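Local coordinates for putative alpha/beta hydrolase (Desulfitobacterium hafniense, PDB 4RPC), which is of unestablished substrate but probably acts as a serine-type hydrolase with an alpha/beta hydrolase fold, at residues E57-T60 against Y66-S69; H28-Y33 against L183-A188; E72-L77 against A106-I111; C50-E55 against E82-D87; G120-G125 against R239-V244. All coordinates share one frame; numbering follows the deposited sequence.

Interaction 1. Residues E57-T60 against Y66-S69; sequences EGHT and YMVS
Glu57 meets Met67, a selenomethionine, where the loop between strand 50-54 and helix 70-83 of the alpha/beta hydrolase fold doubles back, with an inverse gamma turn centred on His59 in its first arm. The Glu57 CB packs 3.6 Å from Tyr66 C. Bent at chi2 (84°), the rest of the Glu57 chain crosses Met67 at about a right angle, with OE1 3.2 Å from Met67 CG. The carboxylate is occupied further on, OE2 by a salt bridge to Lys76 and OE1 by a hydrogen bond from Thr73. The backbone Glu57 O draws two partners: a water 2.8 Å away, which also accepts from Met67 N, and ND1 of His59 at 2.8 Å. Gly58, at positive phi, carries the chain past the Tyr66 ring. The His59 imidazole holds Glu57 O close to its own plane, although ND1 stands well above the plane of that carbonyl. NE2 bonds Gly31 N, tying this loop to segment 28-33. A leucine in place of His59 would probably leave Gly31 N without this acceptor and Glu57 O without its imidazole donor, weakening the tie between the loops. Beyond the ring, the Met67 CE methyl lies 4.0 Å from His59 CE1.

Interaction 2. Residues H28-Y33 against L183-A188; sequences HGAGFY and LHALLA
Ala185 and Leu186 of helix 179-191 together receive the methyl of Ala30, a residue in the loop that follows strand 23-27. Within segment 183-188 the helix is regular, as in the bond from Leu187 N to Leu183 O (2.9 Å). Ala185 directs its CB at the loop and comes 3.9 Å from Ala30 CB, methyl against methyl; its residue also marks the closest backbone approach. One position on, Leu186 starts from a CB turned partly aside, but CG lies beside its backbone N (chi1 -70°), which brings the CD2 branch back to 3.7 Å from Ala30 CB. Leu186 also touches Ala134 of helix 130-145. Opposite the helix, Ala30 occupies a type II turn from Gly29 to Phe32. Gly29 O is gripped from opposite faces of its plane, by Phe32 N at 3.1 Å and by His28 ND1 at 2.8 Å. The His-Gly loop at this place commonly contributes to the oxyanion hole in relatives, and such a role is plausible here. With three aliphatic groups and no polar bond between them, the two segments meet through apolar packing, without a directional bond, while Gly29 O is served from within its own segment and Gly31 N is met by His59 NE2.

Interaction 3. Residues E72-L77 against A106-I111; sequences ETAGKL and AIRGEI
Arg108, near the end of helix 97-108, lays its guanidinium over Gly75 of helix 70-83. Its CB points toward that helix, and CG stands beside the backbone N (chi1 -76°), sending the chain across the gap. CD is the first atom to touch, 4.1 Å from Ala74 CB and a little closer to Gly75 N. A bend at chi3 (30°) then turns the head group along the helix surface. NE gives its hydrogen to a water 2.6 Å away, which in turn donates to Ala74 O at 3.2 Å and so bridges the helices. CZ lies 3.8 Å from Gly75 CA, which sits over the centre of one guanidinium face. At the tip, NH2 forms a salt bridge with Glu110 OE1 at 2.8 Å, although its hydrogen bond is weak in angle. Glu110 is itself poorly ordered. Deeper between the helices, Ala74 and Leu77 pack on Met105, and Thr73 on Val101. Helix 70-83 leads into strand 88-95 and helix 97-108 carries the chain on to strand 112-119, so the arginine closes the outer edge of the seam between two successive crossover helices.

Interaction 4. Residues C50-E55 against E82-D87; sequences CLLIPE and EELRVD
Leu52 and Val86 mark the nearest backbone approach, yet their CA atoms remain 10.2 Å apart, so side chains alone fill the gap. Leu52 lies on the extended strand 50-54, its backbone bonded to Val24 and Leu26 of the parallel neighbour 23-27. The opposing chain is the end of helix 70-83, finished by a Schellman motif: Arg85 takes positive phi as the C-prime residue, Arg85 N bonds Glu82 O at 2.8 Å, and Val86 N returns to Leu81 O. This turn presents Leu84 and then Val86 to the strand while Arg85 is carried off to the exposed side. Leu52 directs its CB at them, and with CG beside the backbone N (chi1 -51°) its two methyls divide the work. CD2 meets Leu84 CD1 at 4.1 Å, the two leucine chains running antiparallel alongside each other. CD1 reaches Val86 CG2 at 4.3 Å. Leu81 of the same helix touches both Leu52 and Val86; its pairing with Val86 is the apolar contact that usually accompanies a Schellman turn. Leu84 also rests against Leu13 on the antiparallel edge strand 13-17. Every group meeting across the gap is a methyl of a branched aliphatic side chain, and no hydrogen bond joins the segments. The fit therefore depends on shape and burial rather than on direction, while the backbone bonds lie apart from it, in the turn that ends the helix and in the sheet around Leu52.

Interaction 5. Residues G120-G125 against R239-V244; sequences GGQYEG and RGHAEV
His241 swings its imidazole up to Gly120 by placing CG opposite the backbone N (chi1 -173°). Chi2 (83°) then turns the ring nearly perpendicular to the CA-CB-CG plane, its CE1 corner leading. CE1 lies 3.4 Å from Gly120 O, which sits at the ring edge and near its plane, so the C-H side of the histidine faces the carbonyl. Gly120 CA is 4.0 Å from the same carbon. Positive phi suits a glycine at this position, and any CB would run into the ring. From the same loop Gln122 curls back, with chi1 at 67° and a further bend at chi2, and brings its amide NE2 within 4.3 Å of His241 CE1. The Gln122 amide hydrogen-bonds Ser96 OG. His241 NE2 makes a weak hydrogen bond to Ser96 OG and ND1 is bonded to Glu213, the geometry of a probable Ser-His-Glu triad with the serine on a nucleophile elbow. Behind the ring, Gly240 N bonds Glu243 OE1 at 2.7 Å through the anti lone pair, and Glu243 N answers to Gly240 O at 3.0 Å, bracing the histidine loop. Residues 120-125 continue from strand 112-119 toward helix 130-145, and residues 239-244 run from the edge strand 232-236 into helix 243-247; strand 204-210 lies between the two strands, and Ser96 sits in the tight turn between strand 88-95 and helix 97-108.

In the fold
Interactions 2 and 4 are buried and wholly aliphatic, the first joining a helix to a loop beside the probable active site, the second anchoring the end of helix 70-83 to the sheet. Interaction 3 uses the same helix at a more exposed place, where a charged arginine and water replace methyl packing; Leu77 on Pro54 links it to interaction 4. Interaction 1 is partly buried and touches interactions 2, 3 and, lightly, 4, mixing polar bonds with selenomethionine packing. Interaction 5, across the chain's centre from interactions 3 and 4, sets a backbone carbonyl and a glutamine amide against the probable catalytic histidine; it lies about 13 Å from interaction 2, centre to centre.

Interaction 1. Residues E57-T60 against Y66-S69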
# COMPACT_ATOMS: atom_id res chain seq x y z
N GLU A 57 8.25 0.07 9.07
CA GLU A 57 9.04 -0.44 10.19
C GLU A 57 9.37 -1.91 10.05
O GLU A 57 8.54 -2.73 9.71
CB GLU A 57 8.37 -0.18 11.53
CG GLU A 57 8.35 1.30 11.91
CD GLU A 57 7.20 2.11 11.29
OE1 GLU A 57 6.45 1.55 10.47
OE2 GLU A 57 7.01 3.30 11.68
N GLY A 58 10.62 -2.23 10.35
CA GLY A 58 11.16 -3.59 10.26
C GLY A 58 11.39 -4.18 8.86
O GLY A 58 11.89 -5.31 8.78
N HIS A 59 11.07 -3.44 7.78
CA HIS A 59 11.25 -3.93 6.45
C HIS A 59 12.62 -3.51 5.84
O HIS A 59 12.72 -2.76 4.83
CB HIS A 59 10.09 -3.48 5.59
CG HIS A 59 8.82 -4.19 5.97
ND1 HIS A 59 8.29 -4.11 7.24
CD2 HIS A 59 8.00 -5.00 5.27
CE1 HIS A 59 7.23 -4.89 7.32
NE2 HIS A 59 7.02 -5.42 6.13
N THR A 60 13.65 -4.06 6.45
CA THR A 60 15.02 -3.68 6.18
C THR A 60 15.87 -4.87 6.66
O THR A 60 15.36 -5.82 7.34
CB THR A 60 15.30 -2.34 6.90
OG1 THR A 60 16.54 -1.80 6.48
CG2 THR A 60 15.31 -2.44 8.42
N TYR A 66 9.80 -2.52 15.03
CA TYR A 66 8.71 -3.12 14.33
C TYR A 66 7.54 -2.16 14.40
O TYR A 66 7.51 -1.26 15.24
CB TYR A 66 8.30 -4.43 15.01
CG TYR A 66 9.40 -5.48 15.16
CD1 TYR A 66 10.15 -5.89 14.06
CD2 TYR A 66 9.65 -6.07 16.38
CE1 TYR A 66 11.08 -6.90 14.18
CE2 TYR A 66 10.61 -7.05 16.52
CZ TYR A 66 11.32 -7.46 15.43
OH TYR A 66 12.30 -8.43 15.57
N MSE A 67 6.58 -2.40 13.53
CA MSE A 67 5.42 -1.55 13.35
C MSE A 67 4.53 -1.67 14.57
O MSE A 67 4.38 -2.73 15.11
CB MSE A 67 4.62 -2.01 12.16
CG MSE A 67 4.46 -0.81 11.25
SE MSE A 67 3.29 -1.16 9.72
CE MSE A 67 4.58 -2.30 8.94
N VAL A 68 3.93 -0.55 14.97
CA VAL A 68 2.98 -0.49 16.08
C VAL A 68 1.55 -0.28 15.56
O VAL A 68 0.66 -0.98 15.95
CB VAL A 68 3.32 0.63 17.07
CG1 VAL A 68 2.36 0.62 18.26
CG2 VAL A 68 4.73 0.44 17.63
N SER A 69 1.34 0.68 14.69
CA SER A 69 0.03 0.90 14.15
C SER A 69 0.12 1.74 12.88
O SER A 69 1.09 2.44 12.61
CB SER A 69 -0.82 1.67 15.17
OG SER A 69 -0.21 2.91 15.40
O HOH W 1 7.21 -4.49 11.36

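Interaction 2. Residues H28-Y33 against L183-A188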
# COMPACT_ATOMS: atom_id res chain seq x y z
N HIS A 28 4.72 0.96 0.26
CA HIS A 28 4.63 -0.47 0.06
C HIS A 28 3.81 -1.19 1.13
O HIS A 28 3.39 -0.59 2.12
CB HIS A 28 6.03 -1.09 -0.04
CG HIS A 28 6.80 -1.14 1.26
ND1 HIS A 28 6.59 -2.13 2.19
CD2 HIS A 28 7.86 -0.43 1.71
CE1 HIS A 28 7.41 -1.96 3.22
NE2 HIS A 28 8.20 -0.95 2.95
N GLY A 29 3.52 -2.46 0.90
CA GLY A 29 2.69 -3.22 1.83
C GLY A 29 3.48 -4.13 2.77
O GLY A 29 4.73 -4.21 2.71
N ALA A 30 2.75 -4.77 3.67
CA ALA A 30 3.34 -5.74 4.59
C ALA A 30 4.08 -6.83 3.83
O ALA A 30 3.55 -7.45 2.94
CB ALA A 30 2.25 -6.37 5.43
N GLY A 31 5.30 -7.10 4.26
CA GLY A 31 6.16 -8.11 3.65
C GLY A 31 6.94 -7.66 2.44
O GLY A 31 7.77 -8.42 1.98
N PHE A 32 6.67 -6.47 1.92
CA PHE A 32 7.29 -5.99 0.66
C PHE A 32 8.55 -5.22 1.02
O PHE A 32 8.88 -5.12 2.21
CB PHE A 32 6.33 -5.12 -0.14
CG PHE A 32 5.10 -5.84 -0.63
CD1 PHE A 32 4.94 -7.21 -0.43
CD2 PHE A 32 4.15 -5.17 -1.40
CE1 PHE A 32 3.84 -7.87 -0.98
CE2 PHE A 32 3.05 -5.83 -1.92
CZ PHE A 32 2.89 -7.17 -1.69
N TYR A 33 9.23 -4.68 0.02
CA TYR A 33 10.43 -3.92 0.23
C TYR A 33 10.41 -2.71 -0.65
O TYR A 33 10.06 -2.80 -1.79
CB TYR A 33 11.64 -4.79 -0.12
CG TYR A 33 12.97 -4.21 0.27
CD1 TYR A 33 13.17 -3.69 1.55
CD2 TYR A 33 14.07 -4.23 -0.61
CE1 TYR A 33 14.39 -3.17 1.95
CE2 TYR A 33 15.30 -3.72 -0.22
CZ TYR A 33 15.46 -3.17 1.06
OH TYR A 33 16.65 -2.61 1.49
N LEU A 183 4.77 -10.05 10.77
CA LEU A 183 3.65 -10.21 11.64
C LEU A 183 3.16 -8.88 12.24
O LEU A 183 1.97 -8.61 12.25
CB LEU A 183 3.98 -11.25 12.74
CG LEU A 183 2.89 -11.57 13.73
CD1 LEU A 183 1.82 -12.37 13.08
CD2 LEU A 183 3.44 -12.38 14.88
N HIS A 184 4.05 -8.06 12.78
CA HIS A 184 3.62 -6.79 13.35
C HIS A 184 2.96 -5.84 12.36
O HIS A 184 2.02 -5.09 12.71
CB HIS A 184 4.82 -6.10 13.98
CG HIS A 184 5.07 -6.62 15.33
ND1 HIS A 184 6.13 -7.44 15.62
CD2 HIS A 184 4.32 -6.55 16.44
CE1 HIS A 184 6.06 -7.79 16.90
NE2 HIS A 184 4.96 -7.27 17.40
N ALA A 185 3.42 -5.93 11.12
CA ALA A 185 2.89 -5.11 10.05
C ALA A 185 1.48 -5.57 9.75
O ALA A 185 0.56 -4.73 9.52
CB ALA A 185 3.74 -5.22 8.83
N LEU A 186 1.31 -6.87 9.73
CA LEU A 186 -0.01 -7.46 9.50
C LEU A 186 -1.01 -7.24 10.65
O LEU A 186 -2.23 -7.07 10.39
CB LEU A 186 0.09 -8.94 9.22
CG LEU A 186 0.73 -9.21 7.85
CD1 LEU A 186 1.14 -10.67 7.81
CD2 LEU A 186 -0.15 -8.85 6.65
N LEU A 187 -0.51 -7.24 11.87
CA LEU A 187 -1.38 -6.94 12.99
C LEU A 187 -1.90 -5.50 12.82
O LEU A 187 -3.10 -5.25 12.98
CB LEU A 187 -0.69 -7.14 14.34
CG LEU A 187 -0.26 -8.56 14.70
CD1 LEU A 187 0.79 -8.56 15.77
CD2 LEU A 187 -1.47 -9.41 15.16
N ALA A 188 -0.98 -4.60 12.46
CA ALA A 188 -1.32 -3.19 12.22
C ALA A 188 -2.30 -3.10 11.11
O ALA A 188 -3.31 -2.45 11.26
CB ALA A 188 -0.09 -2.31 11.93

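Interaction 3. Residues E72-L77 against A106-I111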
# COMPACT_ATOMS: atom_id res chain seq x y z
N GLU A 72 0.61 5.37 14.05
CA GLU A 72 1.95 5.77 14.44
C GLU A 72 2.90 5.82 13.21
O GLU A 72 3.67 6.76 13.04
CB GLU A 72 2.44 4.88 15.54
CG GLU A 72 3.63 5.48 16.27
CD GLU A 72 3.87 4.80 17.62
OE1 GLU A 72 2.89 4.70 18.41
OE2 GLU A 72 5.03 4.37 17.86
N THR A 73 2.76 4.88 12.31
CA THR A 73 3.55 4.89 11.07
C THR A 73 3.23 6.14 10.22
O THR A 73 4.14 6.90 9.80
CB THR A 73 3.30 3.55 10.34
OG1 THR A 73 3.96 2.52 11.08
CG2 THR A 73 3.81 3.57 8.91
N ALA A 74 1.95 6.46 10.08
CA ALA A 74 1.53 7.67 9.36
C ALA A 74 2.10 8.92 10.04
O ALA A 74 2.72 9.76 9.38
CB ALA A 74 0.01 7.75 9.25
N GLY A 75 1.97 9.00 11.37
CA GLY A 75 2.54 10.13 12.13
C GLY A 75 4.04 10.27 11.91
O GLY A 75 4.55 11.32 11.52
N LYS A 76 4.77 9.19 12.09
CA LYS A 76 6.23 9.26 11.82
C LYS A 76 6.60 9.69 10.40
O LYS A 76 7.56 10.43 10.18
CB LYS A 76 6.86 7.94 12.24
CG LYS A 76 6.89 7.88 13.78
CD LYS A 76 7.14 6.49 14.26
CE LYS A 76 8.49 5.99 13.77
NZ LYS A 76 8.39 4.51 13.62
N LEU A 77 5.81 9.26 9.43
CA LEU A 77 6.05 9.59 8.04
C LEU A 77 5.81 11.07 7.78
O LEU A 77 6.52 11.71 6.98
CB LEU A 77 5.09 8.77 7.16
CG LEU A 77 5.29 8.63 5.69
CD1 LEU A 77 6.77 8.47 5.38
CD2 LEU A 77 4.49 7.42 5.19
N ALA A 106 -3.93 11.20 4.84
CA ALA A 106 -4.90 12.18 4.32
C ALA A 106 -5.82 12.72 5.39
O ALA A 106 -6.31 13.82 5.27
CB ALA A 106 -5.74 11.58 3.18
N ILE A 107 -6.05 11.93 6.42
CA ILE A 107 -6.94 12.28 7.51
C ILE A 107 -6.26 13.14 8.58
O ILE A 107 -6.87 14.03 9.13
CB ILE A 107 -7.45 11.00 8.17
CG1 ILE A 107 -8.38 10.25 7.24
CG2 ILE A 107 -8.04 11.28 9.55
CD1 ILE A 107 -8.76 8.89 7.82
N ARG A 108 -5.02 12.81 8.95
CA ARG A 108 -4.31 13.56 9.98
C ARG A 108 -4.20 15.04 9.64
O ARG A 108 -4.39 15.91 10.51
CB ARG A 108 -2.91 13.02 10.15
CG ARG A 108 -2.81 11.72 10.91
CD ARG A 108 -1.36 11.24 10.88
NE ARG A 108 -0.36 12.32 10.82
CZ ARG A 108 0.13 13.00 11.87
NH1 ARG A 108 -0.28 12.72 13.11
NH2 ARG A 108 1.03 13.97 11.68
N GLY A 109 -3.86 15.35 8.40
CA GLY A 109 -3.90 16.73 7.93
C GLY A 109 -2.67 17.56 8.23
O GLY A 109 -2.63 18.73 7.89
N GLU A 110 -1.66 16.97 8.87
CA GLU A 110 -0.40 17.67 9.06
C GLU A 110 0.05 18.12 7.67
O GLU A 110 0.25 19.29 7.40
CB GLU A 110 0.64 16.74 9.71
CG GLU A 110 1.82 17.48 10.36
CD GLU A 110 3.13 16.67 10.36
OE1 GLU A 110 3.08 15.41 10.40
OE2 GLU A 110 4.21 17.30 10.31
N ILE A 111 0.13 17.16 6.78
CA ILE A 111 0.53 17.34 5.40
C ILE A 111 -0.65 17.20 4.43
O ILE A 111 -1.46 16.28 4.55
CB ILE A 111 1.60 16.30 5.11
CG1 ILE A 111 2.87 16.78 5.80
CG2 ILE A 111 1.76 16.08 3.61
CD1 ILE A 111 3.97 15.78 5.73
O HOH W 2 1.15 12.43 8.74

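Interaction 4. Residues C50-E55 against E82-D87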
# COMPACT_ATOMS: atom_id res chain seq x y z
N CYS A 50 9.40 14.20 -7.85
CA CYS A 50 10.07 13.90 -6.63
C CYS A 50 9.41 12.66 -5.99
O CYS A 50 8.31 12.75 -5.51
CB CYS A 50 9.99 15.06 -5.67
SG CYS A 50 10.89 14.70 -4.16
N LEU A 51 10.09 11.51 -6.02
CA LEU A 51 9.57 10.28 -5.48
C LEU A 51 10.07 10.16 -4.07
O LEU A 51 11.26 10.24 -3.81
CB LEU A 51 10.06 9.05 -6.30
CG LEU A 51 9.50 8.81 -7.71
CD1 LEU A 51 8.10 9.37 -7.90
CD2 LEU A 51 10.42 9.31 -8.80
N LEU A 52 9.15 9.95 -3.17
CA LEU A 52 9.48 9.66 -1.80
C LEU A 52 8.96 8.28 -1.40
O LEU A 52 7.75 8.02 -1.46
CB LEU A 52 8.80 10.74 -0.95
CG LEU A 52 9.07 12.19 -1.39
CD1 LEU A 52 8.00 13.14 -0.86
CD2 LEU A 52 10.45 12.57 -0.91
N ILE A 53 9.86 7.42 -0.93
CA ILE A 53 9.53 6.04 -0.69
C ILE A 53 9.91 5.61 0.72
O ILE A 53 11.07 5.43 1.03
CB ILE A 53 10.21 5.09 -1.70
CG1 ILE A 53 10.13 5.65 -3.16
CG2 ILE A 53 9.58 3.72 -1.64
CD1 ILE A 53 11.27 6.51 -3.53
N PRO A 54 8.93 5.47 1.61
CA PRO A 54 9.33 5.04 2.94
C PRO A 54 9.63 3.54 3.05
O PRO A 54 9.19 2.76 2.23
CB PRO A 54 8.09 5.37 3.78
CG PRO A 54 6.96 5.50 2.82
CD PRO A 54 7.59 6.04 1.59
N GLU A 55 10.35 3.14 4.08
CA GLU A 55 10.37 1.74 4.53
C GLU A 55 9.41 1.58 5.67
O GLU A 55 9.49 2.31 6.64
CB GLU A 55 11.73 1.41 5.07
CG GLU A 55 12.80 1.52 4.04
CD GLU A 55 14.18 1.21 4.60
OE1 GLU A 55 14.33 0.92 5.84
OE2 GLU A 55 15.10 1.30 3.76
N GLU A 82 8.02 16.51 6.85
CA GLU A 82 8.34 17.80 7.45
C GLU A 82 9.85 18.09 7.52
O GLU A 82 10.27 19.19 7.27
CB GLU A 82 7.77 17.82 8.85
CG GLU A 82 7.75 19.18 9.50
CD GLU A 82 7.09 19.10 10.88
OE1 GLU A 82 6.59 18.00 11.22
OE2 GLU A 82 7.10 20.12 11.61
N GLU A 83 10.65 17.09 7.83
CA GLU A 83 12.12 17.21 7.75
C GLU A 83 12.57 17.72 6.41
O GLU A 83 13.50 18.51 6.33
CB GLU A 83 12.80 15.86 7.96
CG GLU A 83 12.85 15.44 9.41
CD GLU A 83 13.96 16.16 10.15
OE1 GLU A 83 15.08 16.23 9.58
OE2 GLU A 83 13.71 16.66 11.27
N LEU A 84 11.93 17.25 5.34
CA LEU A 84 12.34 17.66 4.00
C LEU A 84 11.59 18.89 3.59
O LEU A 84 11.67 19.28 2.45
CB LEU A 84 12.09 16.55 2.97
CG LEU A 84 12.77 15.22 3.32
CD1 LEU A 84 12.33 14.17 2.32
CD2 LEU A 84 14.28 15.33 3.36
N ARG A 85 10.89 19.51 4.55
CA ARG A 85 9.97 20.62 4.31
C ARG A 85 8.90 20.36 3.26
O ARG A 85 8.39 21.30 2.61
CB ARG A 85 10.74 21.88 3.96
CG ARG A 85 11.68 22.39 5.02
CD ARG A 85 12.44 23.52 4.37
NE ARG A 85 13.32 24.23 5.28
CZ ARG A 85 13.93 25.37 4.98
NH1 ARG A 85 13.75 25.94 3.78
NH2 ARG A 85 14.73 25.96 5.87
N VAL A 86 8.54 19.10 3.09
CA VAL A 86 7.41 18.75 2.24
C VAL A 86 6.17 18.90 3.08
O VAL A 86 5.98 18.14 4.03
CB VAL A 86 7.45 17.28 1.80
CG1 VAL A 86 6.16 16.95 1.06
CG2 VAL A 86 8.64 17.01 0.90
N ASP A 87 5.32 19.86 2.72
CA ASP A 87 4.01 19.93 3.36
C ASP A 87 2.82 19.65 2.43
O ASP A 87 1.68 19.69 2.88
CB ASP A 87 3.83 21.26 4.07
CG ASP A 87 3.76 22.41 3.11
OD1 ASP A 87 3.61 22.15 1.88
OD2 ASP A 87 3.86 23.56 3.60

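Interaction 5. Residues G120-G125 against R239-V244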
# COMPACT_ATOMS: atom_id res chain seq x y z
N GLY A 120 -5.68 -2.25 -3.46
CA GLY A 120 -5.84 -3.39 -2.55
C GLY A 120 -5.86 -3.08 -1.06
O GLY A 120 -5.37 -3.86 -0.23
N GLY A 121 -6.49 -1.97 -0.74
CA GLY A 121 -6.68 -1.56 0.62
C GLY A 121 -7.75 -2.37 1.28
O GLY A 121 -8.69 -2.83 0.61
N GLN A 122 -7.58 -2.56 2.58
CA GLN A 122 -8.44 -3.38 3.42
C GLN A 122 -8.58 -2.52 4.68
O GLN A 122 -7.59 -2.15 5.25
CB GLN A 122 -7.79 -4.78 3.68
CG GLN A 122 -6.47 -4.87 4.54
CD GLN A 122 -5.05 -4.67 3.81
OE1 GLN A 122 -4.06 -4.21 4.45
NE2 GLN A 122 -4.96 -5.03 2.48
N TYR A 123 -9.79 -2.12 5.06
CA TYR A 123 -9.95 -1.10 6.12
C TYR A 123 -10.97 -1.44 7.20
O TYR A 123 -11.40 -0.57 7.96
CB TYR A 123 -10.32 0.26 5.53
CG TYR A 123 -9.57 0.63 4.28
CD1 TYR A 123 -8.33 1.33 4.34
CD2 TYR A 123 -10.09 0.31 3.04
CE1 TYR A 123 -7.64 1.68 3.18
CE2 TYR A 123 -9.38 0.63 1.89
CZ TYR A 123 -8.16 1.33 1.97
OH TYR A 123 -7.52 1.64 0.79
N GLU A 124 -11.31 -2.70 7.30
CA GLU A 124 -12.42 -3.14 8.15
C GLU A 124 -12.15 -2.94 9.66
O GLU A 124 -12.94 -2.30 10.40
CB GLU A 124 -12.71 -4.60 7.85
CG GLU A 124 -13.83 -5.21 8.66
CD GLU A 124 -15.18 -4.64 8.27
OE1 GLU A 124 -15.73 -5.04 7.21
OE2 GLU A 124 -15.67 -3.77 9.01
N GLY A 125 -11.05 -3.51 10.12
CA GLY A 125 -10.73 -3.51 11.52
C GLY A 125 -11.22 -4.75 12.23
O GLY A 125 -12.33 -4.80 12.65
N ARG A 239 -6.83 -9.51 -13.21
CA ARG A 239 -5.71 -9.18 -12.33
C ARG A 239 -6.13 -9.42 -10.86
O ARG A 239 -7.25 -9.13 -10.46
CB ARG A 239 -5.20 -7.75 -12.57
CG ARG A 239 -4.63 -7.47 -13.98
CD ARG A 239 -3.40 -8.32 -14.23
NE ARG A 239 -2.81 -8.08 -15.55
CZ ARG A 239 -3.11 -8.78 -16.64
NH1 ARG A 239 -3.97 -9.80 -16.62
NH2 ARG A 239 -2.51 -8.46 -17.77
N GLY A 240 -5.21 -10.02 -10.10
CA GLY A 240 -5.42 -10.18 -8.66
C GLY A 240 -4.70 -9.16 -7.79
O GLY A 240 -4.18 -8.16 -8.26
N HIS A 241 -4.69 -9.43 -6.50
CA HIS A 241 -4.13 -8.51 -5.52
C HIS A 241 -2.69 -8.20 -5.84
O HIS A 241 -1.85 -9.09 -5.92
CB HIS A 241 -4.20 -9.16 -4.14
CG HIS A 241 -3.81 -8.26 -3.00
ND1 HIS A 241 -4.69 -7.37 -2.44
CD2 HIS A 241 -2.67 -8.17 -2.29
CE1 HIS A 241 -4.11 -6.76 -1.41
NE2 HIS A 241 -2.88 -7.23 -1.31
N ALA A 242 -2.42 -6.92 -6.08
CA ALA A 242 -1.07 -6.44 -6.42
C ALA A 242 -0.46 -7.00 -7.72
O ALA A 242 0.73 -6.85 -7.92
CB ALA A 242 -0.13 -6.72 -5.23
N GLU A 243 -1.26 -7.64 -8.60
CA GLU A 243 -0.75 -8.21 -9.87
C GLU A 243 -0.26 -7.11 -10.87
O GLU A 243 0.81 -7.25 -11.53
CB GLU A 243 -1.81 -9.10 -10.54
CG GLU A 243 -1.28 -9.86 -11.73
CD GLU A 243 -2.14 -11.03 -12.17
OE1 GLU A 243 -3.30 -11.21 -11.66
OE2 GLU A 243 -1.66 -11.78 -13.10
N VAL A 244 -1.00 -6.02 -10.95
CA VAL A 244 -0.59 -4.90 -11.79
C VAL A 244 0.75 -4.34 -11.30
O VAL A 244 1.62 -4.00 -12.09
CB VAL A 244 -1.62 -3.76 -11.79
CG1 VAL A 244 -1.17 -2.66 -12.75
CG2 VAL A 244 -2.99 -4.24 -12.29